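Local coordinates for protein transcriptional repressor (Vibrio fischeri, PDB 3KV1) that probably represses transcription as a SorC-family regulator, its putative sugar-binding domain presumably sensing a carbohydrate effector, at residues A43-Y48 against F151-I156; L213-L218 against T243-V248. One frame throughout, in Å; residues are numbered along the deposited sequence. Where two conformers were deposited one is given.

Interaction 1 of 2, residues A43-Y48 against F151-I156; sequences ALVSSY and FALVGI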
loop_
_atom_site.group_PDB
_atom_site.type_symbol
_atom_site.label_atom_id
_atom_site.label_comp_id
_atom_site.label_asym_id
_atom_site.label_seq_id
_atom_site.Cartn_x
_atom_site.Cartn_y
_atom_site.Cartn_z
ATOM N N ALA A 43 -13.110 -17.823 13.110
ATOM C CA ALA A 43 -13.502 -19.020 12.359
ATOM C C ALA A 43 -14.912 -18.884 11.798
ATOM O O ALA A 43 -15.206 -19.297 10.669
ATOM C CB ALA A 43 -13.407 -20.292 13.243
ATOM N N LEU A 44 -15.793 -18.289 12.583
ATOM C CA LEU A 44 -17.172 -18.192 12.161
ATOM C C LEU A 44 -17.248 -17.137 11.064
ATOM O O LEU A 44 -18.000 -17.291 10.102
ATOM C CB LEU A 44 -18.037 -17.746 13.345
ATOM C CG LEU A 44 -18.058 -18.759 14.509
ATOM C CD1 LEU A 44 -18.939 -18.189 15.625
ATOM C CD2 LEU A 44 -18.573 -20.126 14.050
ATOM N N VAL A 45 -16.490 -16.063 11.223
ATOM C CA VAL A 45 -16.515 -15.007 10.177
ATOM C C VAL A 45 -15.919 -15.524 8.850
ATOM O O VAL A 45 -16.424 -15.206 7.753
ATOM C CB VAL A 45 -15.780 -13.741 10.647
ATOM C CG1 VAL A 45 -15.703 -12.713 9.491
ATOM C CG2 VAL A 45 -16.512 -13.149 11.850
ATOM N N SER A 46 -14.861 -16.332 8.944
ATOM C CA SER A 46 -14.199 -16.916 7.752
ATOM C C SER A 46 -15.187 -17.753 6.934
ATOM O O SER A 46 -15.242 -17.675 5.695
ATOM C CB SER A 46 -13.003 -17.790 8.158
ATOM O OG SER A 46 -12.358 -18.369 7.013
ATOM N N SER A 47 -15.957 -18.569 7.641
ATOM C CA SER A 47 -16.956 -19.396 7.008
ATOM C C SER A 47 -18.077 -18.565 6.390
ATOM O O SER A 47 -18.525 -18.860 5.272
ATOM C CB SER A 47 -17.525 -20.402 8.008
ATOM O OG SER A 47 -18.535 -21.126 7.355
ATOM N N TYR A 48 -18.536 -17.544 7.117
ATOM C CA TYR A 48 -19.551 -16.623 6.606
ATOM C C TYR A 48 -19.050 -15.986 5.289
ATOM O O TYR A 48 -19.779 -15.949 4.297
ATOM C CB TYR A 48 -19.924 -15.555 7.666
ATOM C CG TYR A 48 -20.698 -14.374 7.091
ATOM C CD1 TYR A 48 -22.082 -14.416 6.978
ATOM C CD2 TYR A 48 -20.030 -13.236 6.663
ATOM C CE1 TYR A 48 -22.783 -13.322 6.432
ATOM C CE2 TYR A 48 -20.711 -12.154 6.140
ATOM C CZ TYR A 48 -22.077 -12.215 6.013
ATOM O OH TYR A 48 -22.724 -11.124 5.458
ATOM N N PHE A 151 -19.457 -5.611 1.584
ATOM C CA PHE A 151 -19.169 -5.982 2.976
ATOM C C PHE A 151 -18.188 -5.017 3.597
ATOM O O PHE A 151 -17.403 -4.405 2.877
ATOM C CB PHE A 151 -18.478 -7.354 3.049
ATOM C CG PHE A 151 -19.286 -8.471 2.437
ATOM C CD1 PHE A 151 -19.228 -8.709 1.046
ATOM C CD2 PHE A 151 -20.064 -9.292 3.251
ATOM C CE1 PHE A 151 -19.973 -9.726 0.474
ATOM C CE2 PHE A 151 -20.825 -10.328 2.678
ATOM C CZ PHE A 151 -20.760 -10.537 1.285
ATOM N N ALA A 152 -18.183 -4.955 4.944
ATOM C CA ALA A 152 -17.068 -4.342 5.665
ATOM C C ALA A 152 -16.660 -5.331 6.735
ATOM O O ALA A 152 -17.514 -6.036 7.289
ATOM C CB ALA A 152 -17.476 -2.970 6.299
ATOM N N LEU A 153 -15.369 -5.424 7.012
ATOM C CA LEU A 153 -14.904 -6.336 8.041
ATOM C C LEU A 153 -14.185 -5.450 9.066
ATOM O O LEU A 153 -13.137 -4.878 8.787
ATOM C CB LEU A 153 -13.984 -7.366 7.375
ATOM C CG LEU A 153 -13.335 -8.381 8.292
ATOM C CD1 LEU A 153 -14.446 -9.288 8.869
ATOM C CD2 LEU A 153 -12.364 -9.174 7.432
ATOM N N VAL A 154 -14.794 -5.258 10.230
ATOM C CA VAL A 154 -14.222 -4.300 11.170
ATOM C C VAL A 154 -14.220 -4.852 12.585
ATOM O O VAL A 154 -15.066 -5.692 12.944
ATOM C CB VAL A 154 -15.032 -2.987 11.141
ATOM C CG1 VAL A 154 -14.796 -2.213 9.823
ATOM C CG2 VAL A 154 -16.553 -3.278 11.366
ATOM N N GLY A 155 -13.292 -4.375 13.398
ATOM C CA GLY A 155 -13.284 -4.768 14.799
ATOM C C GLY A 155 -13.915 -3.653 15.597
ATOM O O GLY A 155 -13.964 -2.506 15.132
ATOM N N ILE A 156 -14.414 -3.960 16.799
ATOM C CA ILE A 156 -14.900 -2.900 17.684
ATOM C C ILE A 156 -13.844 -2.777 18.777
ATOM O O ILE A 156 -13.589 -3.746 19.510
ATOM C CB ILE A 156 -16.242 -3.272 18.335
ATOM C CG1 ILE A 156 -17.284 -3.578 17.249
ATOM C CG2 ILE A 156 -16.708 -2.126 19.310
ATOM C CD1 ILE A 156 -18.587 -4.246 17.795
#
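Tyr48 brings the hydroxyl end of its ring against the rim of Phe151, where OH lies 3.5 Å from CE2, close to the plane of the phenyl ring and at its edge. The carbon part of the tyrosine follows, with Tyr48 CE2 3.9 Å from Phe151 CE2, and the two side chains run at a slant to each other. With CG anti to the backbone N (chi1 165°), the tyrosine reaches out from the helix to the start of the strand. One turn back, Val45 points toward the strand and sets its CG1 3.7 Å from CD1 of Leu153. The leucine supplies just that one methyl, carried across from a CB that does not itself face the helix.

This is helix 34-52 lying on the sheet of an alpha/beta domain with a Rossmann-like arrangement, and strand 151-158 is one of its inner strands, paired in parallel with 58-61 and 223-227. At their nearest, Val45 CA and Leu153 CA are 9.1 Å apart, so side chains alone bridge the layers. The same helix face also covers neighbouring strands: Tyr48 touches Leu26, Val225 and Val248, and Val45 rests on Ala250. Elsewhere on the helix, the carbonyl of Tyr48 accepts a hydrogen bond from Asn52 ND2, and the carbonyl of Leu44 binds a glycerol probably brought in with the crystallisation liquor.

Interaction 2 of 2, residues L213-L218 against T243-V248; sequences LEMEDL and TGVIDV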
loop_
_atom_site.group_PDB
_atom_site.type_symbol
_atom_site.label_atom_id
_atom_site.label_comp_id
_atom_site.label_asym_id
_atom_site.label_seq_id
_atom_site.Cartn_x
_atom_site.Cartn_y
_atom_site.Cartn_z
ATOM N N LEU A 213 -12.493 5.649 6.152
ATOM C CA LEU A 213 -13.958 5.810 6.133
ATOM C C LEU A 213 -14.537 6.423 7.408
ATOM O O LEU A 213 -13.845 6.586 8.414
ATOM C CB LEU A 213 -14.638 4.460 5.902
ATOM C CG LEU A 213 -14.407 3.768 4.548
ATOM C CD1 LEU A 213 -15.265 2.520 4.544
ATOM C CD2 LEU A 213 -14.769 4.689 3.372
ATOM N N GLU A 214 -15.816 6.789 7.348
ATOM C CA GLU A 214 -16.530 7.286 8.527
ATOM C C GLU A 214 -17.827 6.520 8.768
ATOM O O GLU A 214 -18.235 5.673 7.964
ATOM C CB GLU A 214 -16.820 8.788 8.399
ATOM C CG GLU A 214 -17.658 9.152 7.192
ATOM C CD GLU A 214 -17.910 10.649 7.091
ATOM O OE1 GLU A 214 -17.078 11.352 6.485
ATOM O OE2 GLU A 214 -18.933 11.122 7.628
HETATM N N MSE A 215 -18.470 6.828 9.890
HETATM C CA MSE A 215 -19.672 6.089 10.309
HETATM C C MSE A 215 -20.767 6.096 9.242
HETATM O O MSE A 215 -21.398 5.077 8.991
HETATM C CB MSE A 215 -20.244 6.688 11.603
HETATM C CG MSE A 215 -21.263 5.766 12.223
HETATM SE SE MSE A 215 -20.316 4.290 13.045
HETATM C CE MSE A 215 -19.268 5.253 14.367
ATOM N N GLU A 216 -20.982 7.232 8.598
ATOM C CA GLU A 216 -22.020 7.293 7.568
ATOM C C GLU A 216 -21.742 6.367 6.375
ATOM O O GLU A 216 -22.667 5.902 5.712
ATOM C CB GLU A 216 -22.236 8.726 7.095
ATOM C CG GLU A 216 -23.534 8.921 6.340
ATOM C CD GLU A 216 -24.781 8.628 7.185
ATOM O OE1 GLU A 216 -24.717 8.675 8.438
ATOM O OE2 GLU A 216 -25.839 8.353 6.586
ATOM N N ASP A 217 -20.470 6.124 6.076
ATOM C CA ASP A 217 -20.135 5.170 5.020
ATOM C C ASP A 217 -20.555 3.787 5.459
ATOM O O ASP A 217 -21.141 3.037 4.681
ATOM C CB ASP A 217 -18.637 5.156 4.719
ATOM C CG ASP A 217 -18.117 6.511 4.269
ATOM O OD1 ASP A 217 -18.804 7.202 3.475
ATOM O OD2 ASP A 217 -17.022 6.883 4.726
ATOM N N LEU A 218 -20.249 3.420 6.703
ATOM C CA LEU A 218 -20.622 2.091 7.171
ATOM C C LEU A 218 -22.149 1.949 7.172
ATOM O O LEU A 218 -22.681 0.851 6.970
ATOM C CB LEU A 218 -20.094 1.814 8.609
ATOM C CG LEU A 218 -18.593 1.578 8.780
ATOM C CD1 LEU A 218 -18.219 1.339 10.295
ATOM C CD2 LEU A 218 -18.099 0.401 7.919
ATOM N N THR A 243 -25.088 2.388 17.153
ATOM C CA THR A 243 -24.927 3.297 16.012
ATOM C C THR A 243 -25.847 2.891 14.895
ATOM O O THR A 243 -26.126 3.684 14.009
ATOM C CB THR A 243 -23.528 3.242 15.376
ATOM O OG1 THR A 243 -23.311 1.927 14.841
ATOM C CG2 THR A 243 -22.468 3.589 16.385
ATOM N N GLY A 244 -26.266 1.633 14.909
ATOM C CA GLY A 244 -27.149 1.088 13.890
ATOM C C GLY A 244 -26.447 0.583 12.634
ATOM O O GLY A 244 -27.101 0.101 11.703
ATOM N N VAL A 245 -25.123 0.692 12.565
ATOM C CA VAL A 245 -24.486 0.329 11.290
ATOM C C VAL A 245 -24.156 -1.140 11.125
ATOM O O VAL A 245 -23.810 -1.572 9.999
ATOM C CB VAL A 245 -23.231 1.161 10.991
ATOM C CG1 VAL A 245 -23.537 2.656 11.083
ATOM C CG2 VAL A 245 -22.119 0.789 11.944
ATOM N N ILE A 246 -24.235 -1.913 12.200
ATOM C CA ILE A 246 -23.761 -3.299 12.139
ATOM C C ILE A 246 -24.814 -4.242 11.590
ATOM O O ILE A 246 -25.986 -4.169 12.006
ATOM C CB ILE A 246 -23.318 -3.765 13.510
ATOM C CG1 ILE A 246 -22.132 -2.921 13.958
ATOM C CG2 ILE A 246 -22.904 -5.243 13.464
ATOM C CD1 ILE A 246 -21.705 -3.248 15.385
ATOM N N ASP A 247 -24.420 -5.085 10.635
ATOM C CA ASP A 247 -25.344 -6.082 10.108
ATOM C C ASP A 247 -25.079 -7.496 10.621
ATOM O O ASP A 247 -26.014 -8.285 10.823
ATOM C CB ASP A 247 -25.315 -6.018 8.605
ATOM C CG ASP A 247 -25.589 -4.606 8.109
ATOM O OD1 ASP A 247 -26.734 -4.138 8.354
ATOM O OD2 ASP A 247 -24.666 -3.948 7.539
ATOM N N VAL A 248 -23.805 -7.834 10.792
ATOM C CA VAL A 248 -23.453 -9.153 11.292
ATOM C C VAL A 248 -22.527 -8.984 12.510
ATOM O O VAL A 248 -21.454 -8.364 12.400
ATOM C CB VAL A 248 -22.710 -9.941 10.217
ATOM C CG1 VAL A 248 -22.239 -11.285 10.763
ATOM C CG2 VAL A 248 -23.586 -10.133 8.942
HETATM O O HOH W 1 -24.653 -0.725 7.702
#
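The short helix 215-219 comes closest to the loop 243-248 at its far end, where Leu218 CA and Val245 CA are 5.9 Å apart. Glu214 occupies the N-cap position, and its backbone N donates a nearly straight 2.9 Å bond to Asp217 OD2, reaching that oxygen on its anti side and 30° out of the carboxylate plane. Asp217 has a second tie, a salt bridge from OD1 to Arg147. On the other side, Gly244 leaves helix 234-242 with positive phi, and an ST turn spans this glycine: Val245 N donates to Thr243 OG1 at 3.2 Å, while that hydroxyl is also bonded to the carbonyl of Ala240.

Val245 points toward the helix and splits its two methyls. CG1 lies 3.8 Å from the carbonyl oxygen of Met215 and touches the CG of that side chain, whereas CG2 reaches the CB of Leu218. CB of Val245 itself sits 4.0 Å from CB of Leu218. Met215, a selenomethionine, bends at both chi2 (75°) and chi3 (62°), which brings its SE to 4.0 Å from Thr243 CG2. It crosses both Thr243 and Val245 at roughly a right angle.

Beside this apolar patch a water lies between the two backbones, 2.6 Å from Leu218 O and from Val245 O and placed to donate to either, though it has more acceptors in reach than protons to give. The direct contact is therefore largely apolar, with one methyl also against a backbone carbonyl oxygen, while the water offers a polar link between the carbonyls of Leu218 and Val245.

In the fold
From the N terminus, helix 34-52 is laid down first, and interaction 1 closes a long loop of 102 residues when strand 151-158 enters the sheet beneath it. Interaction 2 opens only afterwards and closes a much shorter excursion of 24 residues, which includes strand 223-227 and helix 234-242. The two are thus in series, neither nested nor crossed. Their centres lie 14 Å apart, and they meet directly: Ala152 CB packs on Leu218 CD2 at 3.8 Å, and Tyr48 OH on Val248 CG2 at 3.7 Å. Together they tie helix 34-52 to an inner strand, and helix 215-219 to the connection leading into strand 248-252, within one sugar-binding-type domain.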